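Local structure of putative tRNA synthase (Salmonella typhimurium, 3DQQ) at residues N203-H206 with L207-G211; T332-H336 with A337-L341; G362-S365 with G366-Q370. The protein probably catalyses the ATP-dependent phosphorylation of 3-oxo-tetronate to 3-oxo-tetronate 4-phosphate, as a member of the four-carbon acid sugar kinase family. All coordinates share one frame; numbering follows the deposited sequence.

Interaction 1: residues N203-H206 with L207-G211; sequences NERH and LEIQG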
# COMPACT_ATOMS: atom_id res chain seq x y z
N ASN A 203 30.14 13.08 1.14
CA ASN A 203 29.92 13.86 2.35
C ASN A 203 29.71 15.30 1.98
O ASN A 203 30.02 15.73 0.87
CB ASN A 203 31.13 13.74 3.27
CG ASN A 203 32.40 14.17 2.61
OD1 ASN A 203 32.48 15.24 2.04
ND2 ASN A 203 33.40 13.35 2.69
N GLU A 204 29.23 16.08 2.93
CA GLU A 204 28.89 17.44 2.64
C GLU A 204 30.09 18.32 2.23
O GLU A 204 29.94 19.23 1.45
CB GLU A 204 27.98 18.02 3.74
CG GLU A 204 28.57 18.80 4.93
CD GLU A 204 27.42 19.44 5.79
OE1 GLU A 204 27.69 20.31 6.68
OE2 GLU A 204 26.23 19.04 5.53
N ARG A 205 31.29 17.99 2.66
CA ARG A 205 32.44 18.76 2.21
C ARG A 205 32.62 18.70 0.69
O ARG A 205 33.04 19.65 0.04
CB ARG A 205 33.69 18.25 2.89
CG ARG A 205 34.94 19.01 2.57
CD ARG A 205 36.18 18.34 3.30
NE ARG A 205 36.14 16.84 3.27
CZ ARG A 205 36.64 16.06 2.29
NH1 ARG A 205 37.27 16.58 1.22
NH2 ARG A 205 36.48 14.73 2.37
N HIS A 206 32.33 17.54 0.11
CA HIS A 206 32.45 17.38 -1.31
C HIS A 206 31.49 18.29 -2.04
O HIS A 206 31.84 18.90 -3.06
CB HIS A 206 32.13 15.95 -1.67
CG HIS A 206 33.24 14.99 -1.36
ND1 HIS A 206 33.02 13.65 -1.12
CD2 HIS A 206 34.58 15.17 -1.28
CE1 HIS A 206 34.17 13.06 -0.92
NE2 HIS A 206 35.14 13.96 -1.01
N LEU A 207 30.27 18.37 -1.51
CA LEU A 207 29.28 19.27 -2.06
C LEU A 207 29.67 20.72 -1.92
O LEU A 207 29.43 21.52 -2.85
CB LEU A 207 27.93 19.03 -1.43
CG LEU A 207 27.35 17.65 -1.82
CD1 LEU A 207 26.07 17.39 -1.04
CD2 LEU A 207 27.14 17.58 -3.32
N GLU A 208 30.31 21.09 -0.82
CA GLU A 208 30.78 22.45 -0.64
C GLU A 208 31.84 22.77 -1.67
O GLU A 208 31.86 23.87 -2.22
CB GLU A 208 31.32 22.67 0.75
CG GLU A 208 30.27 22.61 1.87
CD GLU A 208 30.88 22.83 3.29
OE1 GLU A 208 30.20 23.44 4.15
OE2 GLU A 208 32.05 22.41 3.54
N ILE A 209 32.72 21.82 -1.95
CA ILE A 209 33.76 22.04 -2.96
C ILE A 209 33.11 22.21 -4.35
O ILE A 209 33.53 23.04 -5.14
CB ILE A 209 34.76 20.88 -2.97
CG1 ILE A 209 35.53 20.87 -1.64
CG2 ILE A 209 35.74 20.99 -4.13
CD1 ILE A 209 36.17 19.52 -1.25
N GLN A 210 32.08 21.43 -4.64
CA GLN A 210 31.46 21.51 -5.95
C GLN A 210 30.84 22.89 -6.09
O GLN A 210 31.02 23.55 -7.11
CB GLN A 210 30.38 20.45 -6.12
CG GLN A 210 30.82 19.01 -6.25
CD GLN A 210 29.60 18.07 -6.25
OE1 GLN A 210 28.50 18.51 -6.59
NE2 GLN A 210 29.77 16.79 -5.89
N GLY A 211 30.13 23.31 -5.03
CA GLY A 211 29.51 24.62 -4.95
C GLY A 211 30.52 25.68 -5.23
O GLY A 211 30.27 26.61 -5.96
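Arg205 lays its aliphatic stem alongside Ile209, one helical turn further on, both side chains pointing the same way: CG of Arg205 is 4.0 Å from CD1 of Ile209. With Arg205 CG anti to the backbone N (chi1 -177°) and the chain bending at chi3, the guanidinium folds back until NH1 also comes 4.0 Å from Ile209 CD1. The backbone joins the same two residues, Ile209 N donating to Arg205 O at 3.0 Å.

The helix starts at Asn203, the N-cap. Its OD1 accepts the amide of His206 at 3.0 Å, with the donor nearly in line with the side-chain C=O. The same oxygen lies 3.4 Å above the plane of the His206 ring, offset toward its rim, so one atom caps the helix and touches the imidazole. Glu204 OE1 and Glu208 OE1 approach to 4.7 Å without touching, and Arg232 NH1 forms a salt bridge to each.

Asp176 OD1 forms a salt bridge with Arg205 NH1 and a hydrogen bond with His206 NE2, while His206 ND1 is hydrogen-bonded to the amide of Leu202 and Gln210 OE1 to Ser115 OG. Helix 204-214 is thus held by polar contacts to helix 172-177, helix 224-235 and strand 112-115 of the sugar-binding domain.

Interaction 2: residues T332-H336 with A337-L341; sequences TEASH and AVEAL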
# COMPACT_ATOMS: atom_id res chain seq x y z
N THR A 332 -5.66 1.97 1.76
CA THR A 332 -6.07 2.37 0.40
C THR A 332 -6.00 3.91 0.46
O THR A 332 -6.42 4.49 1.47
CB THR A 332 -7.51 1.85 0.02
OG1 THR A 332 -8.50 2.70 0.60
CG2 THR A 332 -7.73 0.36 0.48
N GLU A 333 -5.43 4.59 -0.55
CA GLU A 333 -5.25 6.08 -0.43
C GLU A 333 -6.58 6.87 -0.53
O GLU A 333 -7.54 6.36 -1.15
CB GLU A 333 -4.19 6.62 -1.41
CG GLU A 333 -4.06 5.81 -2.73
CD GLU A 333 -2.97 6.36 -3.66
OE1 GLU A 333 -2.88 7.60 -3.84
OE2 GLU A 333 -2.19 5.52 -4.21
N ALA A 334 -6.64 8.07 0.07
CA ALA A 334 -7.92 8.77 0.26
C ALA A 334 -8.69 8.94 -1.05
O ALA A 334 -8.15 9.39 -2.04
CB ALA A 334 -7.74 10.10 0.94
N SER A 335 -9.95 8.57 -1.05
CA SER A 335 -10.74 8.55 -2.27
C SER A 335 -11.00 9.93 -2.85
O SER A 335 -10.89 10.97 -2.16
CB SER A 335 -12.09 7.92 -2.01
OG SER A 335 -12.80 8.75 -1.15
N HIS A 336 -11.37 9.93 -4.12
CA HIS A 336 -11.74 11.16 -4.79
C HIS A 336 -12.81 11.91 -3.99
O HIS A 336 -12.72 13.13 -3.88
CB HIS A 336 -12.19 10.92 -6.24
CG HIS A 336 -12.73 12.16 -6.89
ND1 HIS A 336 -14.09 12.47 -6.91
CD2 HIS A 336 -12.09 13.22 -7.45
CE1 HIS A 336 -14.26 13.66 -7.48
NE2 HIS A 336 -13.06 14.14 -7.82
N ALA A 337 -13.78 11.22 -3.40
CA ALA A 337 -14.87 11.90 -2.70
C ALA A 337 -14.39 12.61 -1.43
O ALA A 337 -14.80 13.72 -1.13
CB ALA A 337 -15.99 10.93 -2.37
N VAL A 338 -13.52 11.96 -0.68
CA VAL A 338 -12.86 12.60 0.43
C VAL A 338 -11.99 13.78 -0.04
O VAL A 338 -12.07 14.86 0.53
CB VAL A 338 -12.03 11.58 1.25
CG1 VAL A 338 -11.14 12.29 2.24
CG2 VAL A 338 -12.96 10.64 1.96
N GLU A 339 -11.18 13.63 -1.08
CA GLU A 339 -10.44 14.81 -1.56
C GLU A 339 -11.38 15.94 -1.99
O GLU A 339 -11.16 17.07 -1.67
CB GLU A 339 -9.46 14.46 -2.69
CG GLU A 339 -8.31 13.47 -2.31
CD GLU A 339 -7.60 13.81 -0.96
OE1 GLU A 339 -6.79 14.76 -0.89
OE2 GLU A 339 -7.82 13.13 0.07
N ALA A 340 -12.47 15.64 -2.66
CA ALA A 340 -13.43 16.66 -3.00
C ALA A 340 -13.94 17.35 -1.74
O ALA A 340 -14.19 18.57 -1.76
CB ALA A 340 -14.59 16.05 -3.79
N LEU A 341 -14.12 16.61 -0.65
CA LEU A 341 -14.60 17.22 0.58
C LEU A 341 -13.56 18.20 1.11
O LEU A 341 -13.89 19.36 1.40
CB LEU A 341 -14.94 16.21 1.67
CG LEU A 341 -15.25 16.85 3.03
CD1 LEU A 341 -16.74 17.20 3.18
CD2 LEU A 341 -14.77 15.96 4.14
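Ser335 caps the first turn of helix 336-351: its OG accepts the amide of Val338 at 3.3 Å, a bond that is straight (174° at the hydrogen) but long, and so weak. OG stands between the backbone N and the carbonyl carbon (chi1 67°), which turns it back over the helix start, where it also meets Val338 CG2 at 3.6 Å. The carbonyl of the same residue does separate work, accepting Glu339 N at 2.9 Å with a nearly linear N-H (173°). Ser335 therefore serves two successive amides of the opening turn, one through its side chain and one through its backbone. The next acceptor, His336 O, takes Ala340 N at 2.8 Å and continues the regular i to i+4 pattern.

Ala334, in the loop just before the cap, directs its methyl toward the helix and packs against Val338 CG1 at 4.2 Å, a small apolar contact beside the cap. The Glu339 chain bends at chi2, which brings the carboxylate over to the Ala334 methyl, beside OE2. The other oxygen, OE1, is hydrogen-bonded to Thr364 OG1 on helix 362-371, a residue that, by similarity, binds ATP. The arrangement is a serine N-cap with a weak side-chain bond, here next to the probable nucleotide site: its helix supplies a second-shell carboxylate that probably helps position Thr364.

Interaction 3: residues G362-S365 with G366-Q370; sequences GETS and GVVTQ
The flat groups joining Gly362-Ser365 to Gly366-Gln370 are backbone peptides, and no aromatic ring takes part. The Gly362 carbonyl receives the amide of Gly366 at 3.0 Å from a position tilted 32° out of the carbonyl plane, whereas Glu363 O meets Val367 N at 2.9 Å nearly in line with its C=O bond. Thr364 O to Val368 N (2.9 Å) and Ser365 O to Thr369 N (3.0 Å) are the next two bonds. Four consecutive i to i+4 bonds thus establish a regular alpha helix from the first residue onward.

Beside these carbonyls lie the branched side chains of the second turn. Val367 divides its methyls between two of them, CG1 approaching Glu363 O at 3.2 Å and CG2 approaching Thr364 O. Val368 sets CG1 anti to the backbone N (chi1 162°), which places CG2 beside that N and 3.4 Å from Thr364 O. The same methyl is 4.5 Å from Thr364 CG2, the one marginal approach between side chains one turn apart. Thr364 O is therefore bordered by methyls from both valines as well as holding an amide. Ser365, with OG beside its own backbone N, is hydrogen-bonded through OG to Gly361 O.

Gly361, Gly362, Glu363 and Thr364 form a stretch predicted by similarity to bind ATP, so the probable nucleotide site lies at the N-terminal end of this helix, an end whose partial positive charge would be consistent with binding phosphate. Helix 362-371 follows strand 356-360 after the single residue Gly361: Thr364 and Ser365 pack on Val359 of that strand, Ser365 and Thr369 on Leu401 of strand 398-402, and Thr364 and Val367 on Phe342 of helix 336-351.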
# COMPACT_ATOMS: atom_id res chain seq x y z
N GLY A 362 0.19 14.04 0.08
CA GLY A 362 0.53 14.74 -1.16
C GLY A 362 -0.69 15.15 -2.00
O GLY A 362 -0.74 16.28 -2.50
N GLU A 363 -1.66 14.25 -2.19
CA GLU A 363 -2.85 14.65 -2.92
C GLU A 363 -3.59 15.72 -2.13
O GLU A 363 -3.97 16.75 -2.68
CB GLU A 363 -3.77 13.47 -3.24
CG GLU A 363 -3.34 12.63 -4.48
CD GLU A 363 -3.16 13.46 -5.82
OE1 GLU A 363 -2.08 13.30 -6.52
OE2 GLU A 363 -4.09 14.27 -6.14
N THR A 364 -3.74 15.51 -0.83
CA THR A 364 -4.48 16.42 -0.01
C THR A 364 -3.83 17.80 -0.01
O THR A 364 -4.56 18.82 -0.12
CB THR A 364 -4.63 15.87 1.41
OG1 THR A 364 -5.03 14.51 1.32
CG2 THR A 364 -5.68 16.67 2.21
N SER A 365 -2.50 17.83 0.07
CA SER A 365 -1.76 19.10 -0.03
C SER A 365 -2.06 19.78 -1.34
O SER A 365 -2.31 20.98 -1.40
CB SER A 365 -0.26 18.90 0.12
OG SER A 365 0.06 18.29 1.38
N GLY A 366 -2.08 19.01 -2.41
CA GLY A 366 -2.45 19.53 -3.69
C GLY A 366 -3.82 20.15 -3.71
O GLY A 366 -3.98 21.29 -4.18
N VAL A 367 -4.82 19.43 -3.20
CA VAL A 367 -6.17 19.92 -3.32
C VAL A 367 -6.40 21.13 -2.42
O VAL A 367 -7.16 22.02 -2.79
CB VAL A 367 -7.30 18.84 -3.10
CG1 VAL A 367 -6.91 17.47 -3.61
CG2 VAL A 367 -7.74 18.81 -1.67
N VAL A 368 -5.74 21.16 -1.27
CA VAL A 368 -5.89 22.28 -0.35
C VAL A 368 -5.29 23.55 -0.93
O VAL A 368 -5.86 24.64 -0.83
CB VAL A 368 -5.25 22.02 1.03
CG1 VAL A 368 -5.04 23.31 1.78
CG2 VAL A 368 -6.12 21.09 1.84
N THR A 369 -4.13 23.40 -1.54
CA THR A 369 -3.45 24.49 -2.16
C THR A 369 -4.24 25.00 -3.32
O THR A 369 -4.41 26.19 -3.48
CB THR A 369 -2.06 24.07 -2.62
OG1 THR A 369 -1.18 24.21 -1.52
CG2 THR A 369 -1.54 24.97 -3.70
N GLN A 370 -4.73 24.11 -4.16
CA GLN A 370 -5.47 24.55 -5.30
C GLN A 370 -6.78 25.18 -4.86
O GLN A 370 -7.21 26.13 -5.45
CB GLN A 370 -5.73 23.43 -6.30
CG GLN A 370 -6.56 23.91 -7.53
CD GLN A 370 -6.95 22.73 -8.57
OE1 GLN A 370 -6.43 21.56 -8.50
NE2 GLN A 370 -7.89 23.08 -9.52

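Overall arrangement
Along the chain the three contacts come in numerical order, without interleaving. Interaction 1 lies at the start of helix 204-214 in the sugar-binding N-terminal domain, and interactions 2 and 3 belong to the nucleotide-binding C-terminal domain. Interaction 1 lies across the chain's centre from the others, its own centre about 43 Å from that of interaction 2 and about 35 Å from that of interaction 3, away from the annotated sites. Interactions 2 and 3 have centres about 11 Å apart, at the start of helix 336-351 with the loop before it, and on helix 362-371; strand 356-360 separates these helices in sequence. They touch through Glu339, whose OE1 probably hydrogen-bonds Thr364 OG1, so interaction 2 borders the predicted ATP site.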